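Local coordinates for protein lipase (Photobacterium sp. M37, PDB 2ORY) that hydrolyses the ester bonds of triacylglycerols as a cold-adapted alpha/beta-hydrolase lipase of the class 3 family, at residues S252-E257 / V306-Q311; M15-I20 / T171-G176; Q7-F12 / E84-I89; G315-E318 / M322-D325. All coordinates share one frame; numbering follows the deposited sequence.

Contact 1. Residues S252-E257 / V306-Q311; sequences SIYISE and VQAAYQ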
loop_
_atom_site.group_PDB
_atom_site.type_symbol
_atom_site.label_atom_id
_atom_site.label_comp_id
_atom_site.label_asym_id
_atom_site.label_seq_id
_atom_site.Cartn_x
_atom_site.Cartn_y
_atom_site.Cartn_z
ATOM N N SER A 252 13.864 0.173 -19.796
ATOM C CA SER A 252 14.173 -1.163 -20.308
ATOM C C SER A 252 13.861 -2.314 -19.371
ATOM O O SER A 252 14.409 -3.409 -19.510
ATOM C CB SER A 252 15.640 -1.218 -20.698
ATOM O OG SER A 252 16.432 -0.828 -19.591
ATOM N N ILE A 253 12.961 -2.069 -18.429
ATOM C CA ILE A 253 12.561 -3.080 -17.464
ATOM C C ILE A 253 11.974 -4.319 -18.138
ATOM O O ILE A 253 12.116 -5.421 -17.619
ATOM C CB ILE A 253 11.501 -2.520 -16.463
ATOM C CG1 ILE A 253 11.129 -3.595 -15.444
ATOM C CG2 ILE A 253 10.227 -2.078 -17.207
ATOM C CD1 ILE A 253 12.231 -3.917 -14.473
ATOM N N TYR A 254 11.319 -4.144 -19.283
ATOM C CA TYR A 254 10.700 -5.274 -19.980
ATOM C C TYR A 254 11.413 -5.659 -21.263
ATOM O O TYR A 254 10.791 -6.106 -22.229
ATOM C CB TYR A 254 9.231 -4.979 -20.296
ATOM C CG TYR A 254 8.398 -4.611 -19.085
ATOM C CD1 TYR A 254 8.454 -5.364 -17.907
ATOM C CD2 TYR A 254 7.567 -3.498 -19.114
ATOM C CE1 TYR A 254 7.695 -4.996 -16.783
ATOM C CE2 TYR A 254 6.809 -3.128 -18.012
ATOM C CZ TYR A 254 6.876 -3.868 -16.850
ATOM O OH TYR A 254 6.149 -3.438 -15.764
ATOM N N ILE A 255 12.725 -5.482 -21.268
ATOM C CA ILE A 255 13.516 -5.815 -22.430
ATOM C C ILE A 255 14.443 -6.943 -22.036
ATOM O O ILE A 255 15.433 -6.727 -21.334
ATOM C CB ILE A 255 14.355 -4.611 -22.907
ATOM C CG1 ILE A 255 13.438 -3.483 -23.373
ATOM C CG2 ILE A 255 15.279 -5.032 -24.052
ATOM C CD1 ILE A 255 14.179 -2.221 -23.768
ATOM N N SER A 256 14.106 -8.151 -22.466
ATOM C CA SER A 256 14.926 -9.315 -22.171
ATOM C C SER A 256 15.375 -9.962 -23.475
ATOM O O SER A 256 15.565 -9.293 -24.494
ATOM C CB SER A 256 14.135 -10.329 -21.341
ATOM O OG SER A 256 13.065 -10.875 -22.092
ATOM N N GLU A 257 15.555 -11.275 -23.432
ATOM C CA GLU A 257 15.968 -12.021 -24.607
ATOM C C GLU A 257 14.795 -12.915 -24.978
ATOM O O GLU A 257 14.840 -13.652 -25.959
ATOM C CB GLU A 257 17.215 -12.852 -24.289
ATOM C CG GLU A 257 18.384 -12.008 -23.782
ATOM C CD GLU A 257 19.643 -12.820 -23.518
ATOM O OE1 GLU A 257 19.588 -13.774 -22.707
ATOM O OE2 GLU A 257 20.692 -12.497 -24.119
ATOM N N VAL A 306 0.274 -1.871 -20.391
ATOM C CA VAL A 306 -0.518 -3.056 -20.124
ATOM C C VAL A 306 0.336 -4.050 -19.324
ATOM O O VAL A 306 -0.110 -4.612 -18.318
ATOM C CB VAL A 306 -1.030 -3.692 -21.467
ATOM C CG1 VAL A 306 -1.910 -4.903 -21.182
ATOM C CG2 VAL A 306 -1.831 -2.653 -22.275
ATOM N N GLN A 307 1.576 -4.248 -19.766
ATOM C CA GLN A 307 2.516 -5.145 -19.090
ATOM C C GLN A 307 2.750 -4.649 -17.651
ATOM O O GLN A 307 2.873 -5.434 -16.712
ATOM C CB GLN A 307 3.852 -5.137 -19.846
ATOM C CG GLN A 307 4.927 -6.021 -19.247
ATOM C CD GLN A 307 4.680 -7.491 -19.510
ATOM O OE1 GLN A 307 4.719 -8.315 -18.600
ATOM N NE2 GLN A 307 4.421 -7.827 -20.772
ATOM N N ALA A 308 2.812 -3.331 -17.501
ATOM C CA ALA A 308 3.048 -2.707 -16.210
ATOM C C ALA A 308 1.871 -2.915 -15.261
ATOM O O ALA A 308 2.058 -3.150 -14.060
ATOM C CB ALA A 308 3.329 -1.213 -16.404
ATOM N N ALA A 309 0.657 -2.824 -15.795
ATOM C CA ALA A 309 -0.531 -3.026 -14.971
ATOM C C ALA A 309 -0.641 -4.482 -14.548
ATOM O O ALA A 309 -1.132 -4.797 -13.456
ATOM C CB ALA A 309 -1.807 -2.612 -15.736
ATOM N N TYR A 310 -0.192 -5.377 -15.415
ATOM C CA TYR A 310 -0.278 -6.804 -15.128
ATOM C C TYR A 310 0.677 -7.154 -14.006
ATOM O O TYR A 310 0.296 -7.808 -13.041
ATOM C CB TYR A 310 0.085 -7.622 -16.373
ATOM C CG TYR A 310 0.080 -9.121 -16.138
ATOM C CD1 TYR A 310 -1.096 -9.853 -16.245
ATOM C CD2 TYR A 310 1.247 -9.799 -15.775
ATOM C CE1 TYR A 310 -1.121 -11.224 -15.996
ATOM C CE2 TYR A 310 1.239 -11.189 -15.523
ATOM C CZ TYR A 310 0.044 -11.887 -15.636
ATOM O OH TYR A 310 -0.004 -13.249 -15.400
ATOM N N GLN A 311 1.918 -6.698 -14.145
ATOM C CA GLN A 311 2.940 -6.983 -13.159
ATOM C C GLN A 311 2.604 -6.400 -11.789
ATOM O O GLN A 311 2.908 -7.013 -10.764
ATOM C CB GLN A 311 4.296 -6.459 -13.626
ATOM C CG GLN A 311 4.851 -7.116 -14.887
ATOM C CD GLN A 311 5.165 -8.595 -14.709
ATOM O OE1 GLN A 311 5.465 -9.050 -13.603
ATOM N NE2 GLN A 311 5.114 -9.351 -15.807
HETATM O O HOH W 1 4.380 -2.582 -13.030
#
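Tyr254 lays its phenol ring across Gln307, and the aliphatic middle of that glutamine fills the ring face turned to the helix. Gln307 CG sits 3.5 Å from the centroid of the Tyr254 ring and only 4° off the ring normal, a well-centred CH-pi contact. The opposite face is covered by Ile253 CG2, also over the ring centre, so the ring is held between its own chain neighbour in the Ser252 to Ile255 type I turn and the helix. Gln307 offers CG because its first torsion sets that carbon opposite the backbone N (chi1 180°); a bend at chi2 then carries the amide off the ring. That amide is fixed by Gln311, whose NE2 gives Gln307 OE1 a nearly straight bond of 3.0 Å, lying in the carbonyl plane. Gln307 NE2 turns to Asn298 O, while the Gln311 amide also binds Asn233 and Asn296. At the far end of the ring, Tyr254 OH approaches Ala308 CA to 3.2 Å and Ala308 CB to 3.6 Å. Its main polar partner is Leu235 O; a water held at 2.6 Å by Ala308 O adds a weak bond to the same hydroxyl. Through this ring, the loop between helices 244-247 and 265-278 is pressed onto helix 304-319. Tyr304 on that helix meets the ring, and Ile237 also touches the Tyr254 side chain, placing the buried contact beside the loop that carries Asp236, the probable triad acid.

Contact 2. Residues M15-I20 / T171-G176; sequences MSYYGI and TGHSKG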
loop_
_atom_site.group_PDB
_atom_site.type_symbol
_atom_site.label_atom_id
_atom_site.label_comp_id
_atom_site.label_asym_id
_atom_site.label_seq_id
_atom_site.Cartn_x
_atom_site.Cartn_y
_atom_site.Cartn_z
ATOM N N MET A 15 -8.471 -7.290 -0.833
ATOM C CA MET A 15 -9.883 -7.160 -0.488
ATOM C C MET A 15 -10.200 -5.666 -0.356
ATOM O O MET A 15 -11.348 -5.255 -0.487
ATOM C CB MET A 15 -10.169 -7.873 0.839
ATOM C CG MET A 15 -11.658 -7.966 1.193
ATOM S SD MET A 15 -11.947 -8.890 2.729
ATOM C CE MET A 15 -11.631 -7.653 3.936
ATOM N N SER A 16 -9.164 -4.868 -0.090
ATOM C CA SER A 16 -9.289 -3.421 0.046
ATOM C C SER A 16 -9.791 -2.779 -1.237
ATOM O O SER A 16 -10.420 -1.721 -1.212
ATOM C CB SER A 16 -7.930 -2.807 0.362
ATOM O OG SER A 16 -7.355 -3.430 1.482
ATOM N N TYR A 17 -9.494 -3.422 -2.354
ATOM C CA TYR A 17 -9.863 -2.906 -3.658
ATOM C C TYR A 17 -11.321 -3.070 -4.113
ATOM O O TYR A 17 -11.687 -2.592 -5.188
ATOM C CB TYR A 17 -8.911 -3.486 -4.714
ATOM C CG TYR A 17 -7.528 -2.857 -4.664
ATOM C CD1 TYR A 17 -6.382 -3.640 -4.531
ATOM C CD2 TYR A 17 -7.372 -1.467 -4.732
ATOM C CE1 TYR A 17 -5.115 -3.062 -4.464
ATOM C CE2 TYR A 17 -6.108 -0.879 -4.669
ATOM C CZ TYR A 17 -4.988 -1.683 -4.535
ATOM O OH TYR A 17 -3.742 -1.102 -4.484
ATOM N N TYR A 18 -12.158 -3.722 -3.315
ATOM C CA TYR A 18 -13.542 -3.879 -3.723
ATOM C C TYR A 18 -14.139 -2.511 -3.959
ATOM O O TYR A 18 -13.927 -1.600 -3.168
ATOM C CB TYR A 18 -14.345 -4.620 -2.662
ATOM C CG TYR A 18 -14.397 -6.111 -2.891
ATOM C CD1 TYR A 18 -13.957 -6.999 -1.912
ATOM C CD2 TYR A 18 -14.906 -6.633 -4.077
ATOM C CE1 TYR A 18 -14.027 -8.367 -2.103
ATOM C CE2 TYR A 18 -14.981 -8.004 -4.280
ATOM C CZ TYR A 18 -14.542 -8.864 -3.288
ATOM O OH TYR A 18 -14.626 -10.228 -3.460
ATOM N N GLY A 19 -14.869 -2.364 -5.059
ATOM C CA GLY A 19 -15.476 -1.083 -5.362
ATOM C C GLY A 19 -14.508 -0.011 -5.852
ATOM O O GLY A 19 -14.753 1.188 -5.670
ATOM N N ILE A 20 -13.415 -0.425 -6.485
ATOM C CA ILE A 20 -12.439 0.535 -6.982
ATOM C C ILE A 20 -12.978 1.327 -8.174
ATOM O O ILE A 20 -12.564 2.460 -8.413
ATOM C CB ILE A 20 -11.100 -0.172 -7.358
ATOM C CG1 ILE A 20 -9.987 0.305 -6.430
ATOM C CG2 ILE A 20 -10.714 0.116 -8.793
ATOM C CD1 ILE A 20 -9.806 1.777 -6.418
ATOM N N THR A 171 -0.965 -3.384 6.601
ATOM C CA THR A 171 -0.652 -3.821 5.248
ATOM C C THR A 171 -1.367 -2.988 4.174
ATOM O O THR A 171 -2.317 -2.248 4.456
ATOM C CB THR A 171 -1.008 -5.313 5.081
ATOM O OG1 THR A 171 -0.450 -5.809 3.870
ATOM C CG2 THR A 171 -2.515 -5.502 5.031
ATOM N N GLY A 172 -0.892 -3.112 2.939
ATOM C CA GLY A 172 -1.479 -2.370 1.844
ATOM C C GLY A 172 -0.681 -2.605 0.583
ATOM O O GLY A 172 0.498 -2.966 0.652
ATOM N N HIS A 173 -1.328 -2.397 -0.562
ATOM C CA HIS A 173 -0.735 -2.585 -1.891
ATOM C C HIS A 173 -0.703 -1.280 -2.695
ATOM O O HIS A 173 -1.583 -0.441 -2.545
ATOM C CB HIS A 173 -1.552 -3.654 -2.649
ATOM C CG HIS A 173 -1.167 -3.830 -4.085
ATOM N ND1 HIS A 173 -1.748 -3.111 -5.113
ATOM C CD2 HIS A 173 -0.262 -4.654 -4.671
ATOM C CE1 HIS A 173 -1.217 -3.482 -6.263
ATOM N NE2 HIS A 173 -0.310 -4.417 -6.023
ATOM N N SER A 174 0.305 -1.120 -3.547
ATOM C CA SER A 174 0.426 0.069 -4.398
ATOM C C SER A 174 0.650 1.308 -3.517
ATOM O O SER A 174 1.531 1.304 -2.665
ATOM C CB SER A 174 -0.852 0.216 -5.249
ATOM O OG SER A 174 -0.710 1.177 -6.285
ATOM N N LYS A 175 -0.113 2.378 -3.731
ATOM C CA LYS A 175 0.033 3.538 -2.860
ATOM C C LYS A 175 -0.147 3.050 -1.404
ATOM O O LYS A 175 0.458 3.587 -0.467
ATOM C CB LYS A 175 -1.040 4.581 -3.176
ATOM C CG LYS A 175 -0.670 5.566 -4.256
ATOM C CD LYS A 175 -1.747 6.642 -4.374
ATOM C CE LYS A 175 -1.279 7.804 -5.236
ATOM N NZ LYS A 175 -2.334 8.843 -5.412
ATOM N N GLY A 176 -0.977 2.023 -1.239
ATOM C CA GLY A 176 -1.239 1.455 0.073
ATOM C C GLY A 176 -0.011 0.814 0.691
ATOM O O GLY A 176 0.071 0.635 1.915
HETATM O O HOH W 2 -3.520 1.606 -3.390
#
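Tyr17 reaches from the loop after helix 5-15 to His173 and Ser174 in what is probably the nucleophile elbow of an alpha/beta hydrolase, the sharp GxSxG turn Gly172-Gly176 between strand 166-173 and helix 175-189. Its CB points at the elbow, and with CG opposite the carbonyl carbon (chi1 -74°) the ring continues inward, flanked by Pro94, Arg90 and Phe332. On the elbow side of the ring, CE1 of Tyr17 comes 3.4 Å from His173 ND1, and CZ of Tyr17, next toward the tip, is 3.6 Å from the same His173 ND1. The hydroxyl completes the reach: Tyr17 OH shares a 2.9 Å hydrogen bond with His173 ND1, in which either atom could be the donor. It meets the imidazole at its edge, in the ring plane, whereas the two rings stand almost perpendicular (85°) and meet rim to rim. His173 is fixed from its other nitrogen as well, since NE2 bonds to His312 O; Tyr14 packs edge-to-face with the same imidazole. A water joins the group, 2.9 Å from Tyr17 OH. Ser174, the probable nucleophile, has the positive phi (65°) expected of this strained elbow, and its OG bonds to His312 NE2. Tyr17 thus bonds to the residue just before the serine and touches the serine itself through carbon, with Tyr17 OH 3.3 Å from Ser174 CB.

Contact 3. Residues Q7-F12 / E84-I89; sequences QLMLAF and EYVIAI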
loop_
_atom_site.group_PDB
_atom_site.type_symbol
_atom_site.label_atom_id
_atom_site.label_comp_id
_atom_site.label_asym_id
_atom_site.label_seq_id
_atom_site.Cartn_x
_atom_site.Cartn_y
_atom_site.Cartn_z
ATOM N N GLN A 7 1.008 -14.106 2.705
ATOM C CA GLN A 7 -0.097 -14.452 1.818
ATOM C C GLN A 7 -1.414 -13.945 2.406
ATOM O O GLN A 7 -2.313 -13.507 1.684
ATOM C CB GLN A 7 -0.178 -15.968 1.637
ATOM C CG GLN A 7 1.049 -16.573 0.991
ATOM C CD GLN A 7 0.934 -18.074 0.886
ATOM O OE1 GLN A 7 0.904 -18.778 1.895
ATOM N NE2 GLN A 7 0.854 -18.574 -0.339
ATOM N N LEU A 8 -1.527 -14.001 3.723
ATOM C CA LEU A 8 -2.742 -13.545 4.364
ATOM C C LEU A 8 -2.907 -12.060 4.175
ATOM O O LEU A 8 -3.975 -11.604 3.797
ATOM C CB LEU A 8 -2.729 -13.879 5.851
ATOM C CG LEU A 8 -3.979 -13.460 6.621
ATOM C CD1 LEU A 8 -5.196 -14.187 6.066
ATOM C CD2 LEU A 8 -3.791 -13.798 8.091
ATOM N N MET A 9 -1.851 -11.301 4.443
ATOM C CA MET A 9 -1.888 -9.854 4.275
ATOM C C MET A 9 -2.109 -9.442 2.804
ATOM O O MET A 9 -2.639 -8.368 2.529
ATOM C CB MET A 9 -0.592 -9.236 4.811
ATOM C CG MET A 9 -0.344 -9.450 6.308
ATOM S SD MET A 9 -1.721 -9.046 7.408
ATOM C CE MET A 9 -1.640 -7.377 7.443
ATOM N N LEU A 10 -1.685 -10.279 1.861
ATOM C CA LEU A 10 -1.893 -9.988 0.440
ATOM C C LEU A 10 -3.395 -10.029 0.205
ATOM O O LEU A 10 -3.946 -9.221 -0.537
ATOM C CB LEU A 10 -1.229 -11.047 -0.445
ATOM C CG LEU A 10 -1.424 -10.800 -1.948
ATOM C CD1 LEU A 10 -0.634 -9.540 -2.330
ATOM C CD2 LEU A 10 -0.956 -11.994 -2.771
ATOM N N ALA A 11 -4.048 -10.995 0.853
ATOM C CA ALA A 11 -5.491 -11.163 0.753
ATOM C C ALA A 11 -6.233 -9.947 1.302
ATOM O O ALA A 11 -7.233 -9.511 0.737
ATOM C CB ALA A 11 -5.923 -12.433 1.509
ATOM N N PHE A 12 -5.759 -9.409 2.417
ATOM C CA PHE A 12 -6.401 -8.240 3.006
ATOM C C PHE A 12 -6.118 -7.005 2.169
ATOM O O PHE A 12 -6.973 -6.136 2.028
ATOM C CB PHE A 12 -5.895 -8.002 4.427
ATOM C CG PHE A 12 -6.462 -8.952 5.438
ATOM C CD1 PHE A 12 -5.626 -9.807 6.161
ATOM C CD2 PHE A 12 -7.831 -8.967 5.696
ATOM C CE1 PHE A 12 -6.146 -10.657 7.126
ATOM C CE2 PHE A 12 -8.360 -9.814 6.656
ATOM C CZ PHE A 12 -7.517 -10.662 7.378
ATOM N N GLU A 84 -5.596 -8.715 18.395
ATOM C CA GLU A 84 -4.952 -9.168 17.150
ATOM C C GLU A 84 -5.654 -8.418 16.010
ATOM O O GLU A 84 -6.756 -8.776 15.594
ATOM C CB GLU A 84 -5.125 -10.689 16.983
ATOM C CG GLU A 84 -3.912 -11.476 16.417
ATOM C CD GLU A 84 -3.817 -11.475 14.889
ATOM O OE1 GLU A 84 -3.705 -10.382 14.295
ATOM O OE2 GLU A 84 -3.844 -12.570 14.281
ATOM N N TYR A 85 -5.015 -7.375 15.506
ATOM C CA TYR A 85 -5.626 -6.590 14.448
ATOM C C TYR A 85 -4.833 -6.424 13.159
ATOM O O TYR A 85 -3.597 -6.477 13.148
ATOM C CB TYR A 85 -5.938 -5.183 14.962
ATOM C CG TYR A 85 -6.722 -5.145 16.255
ATOM C CD1 TYR A 85 -6.090 -5.315 17.489
ATOM C CD2 TYR A 85 -8.102 -4.940 16.243
ATOM C CE1 TYR A 85 -6.820 -5.280 18.679
ATOM C CE2 TYR A 85 -8.838 -4.908 17.429
ATOM C CZ TYR A 85 -8.192 -5.077 18.641
ATOM O OH TYR A 85 -8.927 -5.045 19.812
ATOM N N VAL A 86 -5.572 -6.207 12.074
ATOM C CA VAL A 86 -4.973 -5.919 10.772
ATOM C C VAL A 86 -5.501 -4.556 10.309
ATOM O O VAL A 86 -6.704 -4.350 10.273
ATOM C CB VAL A 86 -5.368 -6.956 9.676
ATOM C CG1 VAL A 86 -4.835 -6.506 8.323
ATOM C CG2 VAL A 86 -4.807 -8.315 10.001
ATOM N N ILE A 87 -4.615 -3.613 9.996
ATOM C CA ILE A 87 -5.053 -2.324 9.452
ATOM C C ILE A 87 -4.679 -2.394 7.950
ATOM O O ILE A 87 -3.500 -2.497 7.609
ATOM C CB ILE A 87 -4.300 -1.150 10.079
ATOM C CG1 ILE A 87 -4.609 -1.042 11.570
ATOM C CG2 ILE A 87 -4.642 0.124 9.331
ATOM C CD1 ILE A 87 -3.821 0.084 12.249
ATOM N N ALA A 88 -5.669 -2.370 7.063
ATOM C CA ALA A 88 -5.395 -2.457 5.626
ATOM C C ALA A 88 -5.673 -1.103 4.964
ATOM O O ALA A 88 -6.648 -0.424 5.293
ATOM C CB ALA A 88 -6.248 -3.565 4.989
ATOM N N ILE A 89 -4.802 -0.715 4.033
ATOM C CA ILE A 89 -4.908 0.576 3.373
ATOM C C ILE A 89 -4.904 0.459 1.858
ATOM O O ILE A 89 -4.160 -0.329 1.278
ATOM C CB ILE A 89 -3.745 1.496 3.853
ATOM C CG1 ILE A 89 -3.966 1.826 5.346
ATOM C CG2 ILE A 89 -3.630 2.762 2.970
ATOM C CD1 ILE A 89 -2.786 2.436 6.057
#
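Met9 and Phe12, one turn apart on helix 5-15, close on Val86 of the central sheet, and the side chains meet through apolar atoms. Methyl-to-methyl packing comes first: Met9 and Val86 meet tip to tip, with Met9 CE 3.4 Å from Val86 CG1, tighter than ordinary van der Waals contact. The thioether gets there by bending at both chi2 and chi3, which brings a side chain that starts off alongside the strand, neither toward nor away from it, round to the valine; Met9 SD rests 4.1 Å from Val86 CG2. Packing on the ring is the second kind. Val86 CG1 lies over one face of Phe12, 4.0 Å from Phe12 CD1, and CG2 reaches the ring carbon Phe12 CE1 at 3.9 Å, so both branches of the valine are used. Where the backbones draw nearest, the small Ala88 puts its CB 4.0 Å from Phe12 O, a carbonyl whose polar needs are met by Tyr74 OH and Ser16 OG. The two short segments run at 50° to each other, their axes 9.3 Å apart. Helix 5-15 thus lies against one side of the mixed sheet, where Phe12 also touches Ile76 of strand 66-78 and Met9 spreads onto Cys169 and Thr171 of strand 166-173; Ile87 and Ile89 point to the other side, onto helix 175-189, in the helix-sheet-helix layering of the alpha/beta-hydrolase fold.

Contact 4. Residues G315-E318 / M322-D325; sequences GYPE and MMDD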
loop_
_atom_site.group_PDB
_atom_site.type_symbol
_atom_site.label_atom_id
_atom_site.label_comp_id
_atom_site.label_asym_id
_atom_site.label_seq_id
_atom_site.Cartn_x
_atom_site.Cartn_y
_atom_site.Cartn_z
ATOM N N GLY A 315 0.651 -9.673 -10.910
ATOM C CA GLY A 315 1.931 -10.218 -10.495
ATOM C C GLY A 315 2.043 -10.807 -9.104
ATOM O O GLY A 315 2.513 -11.942 -8.933
ATOM N N TYR A 316 1.615 -10.045 -8.104
ATOM C CA TYR A 316 1.712 -10.497 -6.725
ATOM C C TYR A 316 0.961 -11.783 -6.402
ATOM O O TYR A 316 1.565 -12.740 -5.915
ATOM C CB TYR A 316 1.325 -9.349 -5.776
ATOM C CG TYR A 316 2.308 -8.195 -5.909
ATOM C CD1 TYR A 316 2.239 -7.314 -6.988
ATOM C CD2 TYR A 316 3.399 -8.081 -5.050
ATOM C CE1 TYR A 316 3.246 -6.348 -7.220
ATOM C CE2 TYR A 316 4.411 -7.121 -5.270
ATOM C CZ TYR A 316 4.328 -6.261 -6.361
ATOM O OH TYR A 316 5.331 -5.342 -6.596
ATOM N N PRO A 317 -0.355 -11.840 -6.663
ATOM C CA PRO A 317 -1.073 -13.084 -6.357
ATOM C C PRO A 317 -0.547 -14.250 -7.186
ATOM O O PRO A 317 -0.656 -15.410 -6.791
ATOM C CB PRO A 317 -2.523 -12.748 -6.688
ATOM C CG PRO A 317 -2.412 -11.649 -7.697
ATOM C CD PRO A 317 -1.268 -10.816 -7.193
ATOM N N GLU A 318 0.047 -13.941 -8.331
ATOM C CA GLU A 318 0.573 -14.990 -9.188
ATOM C C GLU A 318 1.898 -15.549 -8.684
ATOM O O GLU A 318 2.064 -16.761 -8.567
ATOM C CB GLU A 318 0.718 -14.465 -10.614
ATOM C CG GLU A 318 1.408 -15.420 -11.551
ATOM C CD GLU A 318 0.993 -15.219 -12.994
ATOM O OE1 GLU A 318 -0.032 -15.814 -13.396
ATOM O OE2 GLU A 318 1.678 -14.463 -13.722
ATOM N N MET A 322 -1.304 -17.407 -5.215
ATOM C CA MET A 322 -2.605 -17.034 -4.687
ATOM C C MET A 322 -3.666 -16.833 -5.772
ATOM O O MET A 322 -4.790 -16.397 -5.484
ATOM C CB MET A 322 -2.457 -15.758 -3.853
ATOM C CG MET A 322 -1.695 -15.937 -2.547
ATOM S SD MET A 322 -2.691 -16.762 -1.309
ATOM C CE MET A 322 -3.540 -15.380 -0.588
ATOM N N MET A 323 -3.309 -17.164 -7.009
ATOM C CA MET A 323 -4.223 -17.013 -8.136
ATOM C C MET A 323 -5.590 -17.636 -7.884
ATOM O O MET A 323 -6.615 -17.033 -8.181
ATOM C CB MET A 323 -3.600 -17.606 -9.405
ATOM C CG MET A 323 -2.470 -16.764 -9.989
ATOM S SD MET A 323 -3.036 -15.080 -10.339
ATOM C CE MET A 323 -3.452 -15.193 -12.072
ATOM N N ASP A 324 -5.618 -18.829 -7.313
ATOM C CA ASP A 324 -6.895 -19.478 -7.063
ATOM C C ASP A 324 -7.497 -19.033 -5.752
ATOM O O ASP A 324 -8.609 -19.432 -5.413
ATOM C CB ASP A 324 -6.708 -20.991 -7.056
ATOM C CG ASP A 324 -6.233 -21.519 -8.393
ATOM O OD1 ASP A 324 -5.600 -22.595 -8.412
ATOM O OD2 ASP A 324 -6.499 -20.863 -9.428
ATOM N N ASP A 325 -6.766 -18.190 -5.027
ATOM C CA ASP A 325 -7.207 -17.706 -3.724
ATOM C C ASP A 325 -7.776 -16.286 -3.673
ATOM O O ASP A 325 -8.587 -15.980 -2.785
ATOM C CB ASP A 325 -6.058 -17.829 -2.731
ATOM C CG ASP A 325 -5.685 -19.268 -2.462
ATOM O OD1 ASP A 325 -6.516 -19.979 -1.851
ATOM O OD2 ASP A 325 -4.578 -19.693 -2.871
#
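Met323 sets CG opposite its carbonyl carbon (chi1 -73°) and then bends at chi2 and chi3, which folds the thioether back along the backbone of Glu318. Glu318 answers with CG opposite its backbone N (chi1 173°) and a chain extended beyond it, and the two side chains cross at a slant. The methionine touches with all three outer atoms: CG of Met323 is 3.6 Å from Glu318 CA, SD of Met323 is 3.8 Å from Glu318 CB, and CE of Met323 comes 3.7 Å from Glu318 OE1. The other carboxylate oxygen, OE2, is hydrogen-bonded to Tyr310 OH two turns back on helix 304-319. Beneath this lies a backbone hydrogen bond between the segments. Met322 N donates to Pro317 O over 2.6 Å with an N-H...O angle of 155°, in the plane of the carbonyl. The bond spans five residues instead of the four of an alpha-helix, and it ties the chain leaving the helix back to its last turn. Met322 CB packs 4.1 Å from Pro317 CB, while the rest of its bent chain leads away to Leu10 and Tyr3. Just beyond, Asp325 N returns 2.7 Å to Met322 O, tightening the loop that follows. The proline ring has no N-H to give, in keeping with the kink here, yet its carbonyl is satisfied; the chemistry implies a helix end closed by backbone bonding and flanked by the thioether of Met323, and the Tyr310 bond would probably favour a charged Glu318 carboxylate.

How the contacts relate
From the N terminus, helix 5-15 enters contact 3 and the loop straight after it enters contact 2. Strand 84-90 then closes contact 3, and only later does strand 166-173, its parallel neighbour, close contact 2, so the two cross; Thr171 bonds to Ile87 and Ile89 between the strands. Contact 1 follows in series, closing a long, partly helical loop onto helix 304-319. Contact 4 closes a three-residue loop at the end of that same helix, and a probable backbone bond from Gly315 N to Tyr310 O joins the two. Leu10 packs on Pro317 and Met322, bringing contact 4 back to the N-terminal helix, while Tyr316 meets His173 of contact 2.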